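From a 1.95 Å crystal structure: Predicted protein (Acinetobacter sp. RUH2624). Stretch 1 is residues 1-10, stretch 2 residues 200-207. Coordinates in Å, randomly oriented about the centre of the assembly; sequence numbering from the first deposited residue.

Stretch 1 1-10: EYDPNLKSID
Stretch 2, residues 200-207: PNLFFSYF

An irregular N-terminal segment, residues 1-10, lies against one side of a helix, residues 200-207, which continues later in the chain; 440 Å² is buried between them, both sides summed. The register runs in opposite order along the two sequences: the CA atoms of Ser8 and Tyr206 are 5.6 Å apart and those of Ile9 and Leu202 5.9 Å, so moving from Tyr2 to Ile9 means moving from Tyr206 back towards Asn201. Stretch 1 bends through a type I turn from Asp3 to Leu6, with Pro4 at phi/psi -61/-17 and Asn5 at -89/-12, closed by Leu6 N to Asp3 O at 3.0 Å and braced by Asn5 N to Asp3 OD1 at 2.8 Å. From Leu6 to Ile9 the chain is extended (phi -60 to -94, psi 130 to 164).

The main bump is Tyr206 (chi1 t, chi2 85°), whose CA-to-CB bond points sideways but whose ring end comes nearer to the segment. Its ring fits a pocket made by Leu6 CD2 over one face, with Lys7 O and Tyr2 CE1 at its edge. Leu6 (t, p), its CA-to-CB bond toward the helix, places CD2 3.5 Å from Tyr206 CE1. Lys7 O is 4.2 Å from Tyr206 CD1, while the CA-to-CB bond of Lys7 (m, t, m, t) points away. The phenol tip reaches the Tyr2 ring (chi1 t, chi2 82°), with Tyr206 OH 3.3 Å from Tyr2 CE1. Tyr206 OH also donates to water 1 at 2.5 Å, and that water in turn donates to Asp3 O at 2.9 Å and Leu6 O at 2.7 Å, tying the phenol to both ends of the turn.

Ile9 (p, t) is the second bump; its CA-to-CB bond points toward the helix, and the side chain settles into the groove between Asn201 and Ser205, next to Leu202 CD1. Its CD1 lies 3.7 Å from Asn201 CG and its CG2 4.1 Å from Ser205 CB, so the side chain rests over residues one helical turn apart. Ser205 (m) is small there, and its OG turns back to Asn201, 2.8 Å from Asn201 O and 2.9 Å from Asn201 OD1. Leu202 (t, p) starts sideways and brings CD1 in beneath the backbone, 3.6 Å from Ile9 O, 4.1 Å from Ile9 CG1 and 3.7 Å from Ser8 CB; Ser8 is p. Water 2 bridges the main chains, accepting from Ile9 N and donating to Leu202 O, both at 2.8 Å.

Within the helix, Ser205 N to Asn201 O is 2.9 Å, whereas Tyr206 N to Leu202 O is weak at 3.5 Å. The CA-to-CB bonds of Phe203 (t) and Phe207 (t) point away from the segment.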

# COMPACT_ATOMS: atom_id res chain seq x y z
N GLU A 1 6.24 -14.39 -5.02
CA GLU A 1 5.20 -14.42 -3.98
C GLU A 1 5.71 -13.85 -2.64
O GLU A 1 6.92 -13.93 -2.34
CB GLU A 1 4.69 -15.85 -3.78
CG GLU A 1 5.60 -16.75 -2.93
CD GLU A 1 6.77 -17.36 -3.70
OE1 GLU A 1 7.42 -16.64 -4.50
OE2 GLU A 1 7.06 -18.55 -3.50
N TYR A 2 4.80 -13.28 -1.85
CA TYR A 2 5.19 -12.71 -0.56
C TYR A 2 5.75 -13.77 0.38
O TYR A 2 5.18 -14.85 0.54
CB TYR A 2 4.04 -11.94 0.13
CG TYR A 2 4.53 -11.24 1.40
CD1 TYR A 2 5.19 -10.02 1.32
CD2 TYR A 2 4.39 -11.83 2.65
CE1 TYR A 2 5.67 -9.38 2.46
CE2 TYR A 2 4.87 -11.21 3.80
CZ TYR A 2 5.51 -9.98 3.70
OH TYR A 2 6.01 -9.34 4.82
N ASP A 3 6.89 -13.44 0.99
CA ASP A 3 7.56 -14.30 1.97
C ASP A 3 7.89 -13.48 3.22
O ASP A 3 8.80 -12.65 3.19
CB ASP A 3 8.84 -14.89 1.38
CG ASP A 3 9.74 -15.51 2.42
OD1 ASP A 3 9.26 -15.80 3.54
OD2 ASP A 3 10.93 -15.72 2.12
N PRO A 4 7.15 -13.72 4.31
CA PRO A 4 7.32 -12.92 5.53
C PRO A 4 8.74 -13.02 6.12
O PRO A 4 9.12 -12.17 6.93
CB PRO A 4 6.29 -13.52 6.50
CG PRO A 4 6.06 -14.91 5.99
CD PRO A 4 6.16 -14.79 4.50
N ASN A 5 9.51 -14.02 5.70
CA ASN A 5 10.87 -14.19 6.19
C ASN A 5 11.96 -13.47 5.37
O ASN A 5 13.11 -13.39 5.82
CB ASN A 5 11.22 -15.67 6.28
CG ASN A 5 10.18 -16.47 7.04
OD1 ASN A 5 9.65 -16.02 8.06
ND2 ASN A 5 9.88 -17.67 6.55
N LEU A 6 11.63 -12.97 4.18
CA LEU A 6 12.62 -12.25 3.37
C LEU A 6 13.14 -11.03 4.13
O LEU A 6 12.35 -10.22 4.65
CB LEU A 6 12.03 -11.83 2.02
CG LEU A 6 12.86 -10.89 1.12
CD1 LEU A 6 14.10 -11.59 0.56
CD2 LEU A 6 11.99 -10.37 -0.00
N LYS A 7 14.45 -10.87 4.21
CA LYS A 7 15.00 -9.71 4.90
C LYS A 7 15.31 -8.57 3.93
O LYS A 7 15.67 -8.80 2.78
CB LYS A 7 16.25 -10.10 5.71
CG LYS A 7 15.91 -10.99 6.92
CD LYS A 7 17.15 -11.43 7.68
CE LYS A 7 17.96 -12.44 6.90
NZ LYS A 7 19.03 -13.03 7.75
N SER A 8 15.13 -7.34 4.39
CA SER A 8 15.53 -6.19 3.59
C SER A 8 17.03 -6.01 3.79
O SER A 8 17.59 -6.51 4.76
CB SER A 8 14.76 -4.93 4.03
OG SER A 8 15.06 -4.60 5.37
N ILE A 9 17.69 -5.33 2.85
CA ILE A 9 19.12 -5.06 2.96
C ILE A 9 19.40 -3.99 4.01
O ILE A 9 18.49 -3.27 4.43
CB ILE A 9 19.72 -4.57 1.61
CG1 ILE A 9 19.10 -3.24 1.19
CG2 ILE A 9 19.51 -5.63 0.54
CD1 ILE A 9 19.83 -2.56 0.02
N ASP A 10 20.65 -3.90 4.44
CA ASP A 10 21.04 -2.79 5.31
C ASP A 10 22.22 -2.01 4.71
O ASP A 10 22.91 -1.29 5.41
CB ASP A 10 21.32 -3.27 6.75
CG ASP A 10 22.47 -4.26 6.83
OD1 ASP A 10 23.36 -4.24 5.95
OD2 ASP A 10 22.48 -5.07 7.79
N PRO A 200 16.72 3.83 -2.89
CA PRO A 200 16.10 2.99 -3.93
C PRO A 200 16.53 1.53 -3.81
O PRO A 200 15.73 0.64 -4.05
CB PRO A 200 16.61 3.59 -5.24
CG PRO A 200 17.02 5.01 -4.89
CD PRO A 200 17.53 4.92 -3.47
N ASN A 201 17.79 1.29 -3.47
CA ASN A 201 18.27 -0.09 -3.33
C ASN A 201 17.47 -0.86 -2.26
O ASN A 201 17.12 -2.03 -2.45
CB ASN A 201 19.78 -0.13 -3.03
CG ASN A 201 20.42 -1.45 -3.44
OD1 ASN A 201 19.78 -2.29 -4.07
ND2 ASN A 201 21.68 -1.64 -3.07
N LEU A 202 17.18 -0.20 -1.15
CA LEU A 202 16.41 -0.82 -0.07
C LEU A 202 15.02 -1.23 -0.55
O LEU A 202 14.62 -2.39 -0.41
CB LEU A 202 16.29 0.13 1.14
CG LEU A 202 15.33 -0.25 2.27
CD1 LEU A 202 15.76 -1.56 2.93
CD2 LEU A 202 15.25 0.87 3.31
N PHE A 203 14.29 -0.27 -1.12
CA PHE A 203 12.92 -0.56 -1.57
C PHE A 203 12.86 -1.61 -2.68
O PHE A 203 12.12 -2.59 -2.57
CB PHE A 203 12.16 0.69 -2.02
CG PHE A 203 10.75 0.39 -2.48
CD1 PHE A 203 9.71 0.30 -1.56
CD2 PHE A 203 10.47 0.13 -3.83
CE1 PHE A 203 8.43 -0.01 -1.97
CE2 PHE A 203 9.18 -0.18 -4.24
CZ PHE A 203 8.15 -0.24 -3.31
N PHE A 204 13.61 -1.38 -3.76
CA PHE A 204 13.54 -2.28 -4.91
C PHE A 204 14.14 -3.67 -4.67
O PHE A 204 13.63 -4.66 -5.21
CB PHE A 204 14.17 -1.63 -6.14
CG PHE A 204 13.29 -0.60 -6.80
CD1 PHE A 204 12.24 -0.99 -7.63
CD2 PHE A 204 13.51 0.75 -6.60
CE1 PHE A 204 11.42 -0.04 -8.25
CE2 PHE A 204 12.69 1.71 -7.22
CZ PHE A 204 11.65 1.31 -8.04
N SER A 205 15.22 -3.76 -3.89
CA SER A 205 15.76 -5.08 -3.56
C SER A 205 14.66 -5.95 -2.95
O SER A 205 14.47 -7.11 -3.34
CB SER A 205 16.96 -4.99 -2.62
OG SER A 205 18.12 -4.53 -3.30
N TYR A 206 13.93 -5.38 -2.00
CA TYR A 206 12.86 -6.12 -1.33
C TYR A 206 11.67 -6.34 -2.27
O TYR A 206 11.18 -7.46 -2.42
CB TYR A 206 12.42 -5.40 -0.04
CG TYR A 206 11.46 -6.24 0.78
CD1 TYR A 206 11.94 -7.20 1.67
CD2 TYR A 206 10.09 -6.10 0.62
CE1 TYR A 206 11.07 -7.99 2.39
CE2 TYR A 206 9.21 -6.88 1.34
CZ TYR A 206 9.71 -7.83 2.22
OH TYR A 206 8.82 -8.60 2.94
N PHE A 207 11.23 -5.27 -2.93
CA PHE A 207 10.12 -5.35 -3.88
C PHE A 207 10.37 -6.38 -5.00
O PHE A 207 9.54 -7.25 -5.25
CB PHE A 207 9.89 -3.96 -4.50
CG PHE A 207 8.71 -3.89 -5.44
CD1 PHE A 207 7.47 -3.49 -4.98
CD2 PHE A 207 8.86 -4.20 -6.78
CE1 PHE A 207 6.38 -3.41 -5.85
CE2 PHE A 207 7.79 -4.12 -7.66
CZ PHE A 207 6.54 -3.73 -7.19
O HOH W 1 9.66 -10.22 4.62
O HOH W 2 15.99 -4.58 0.74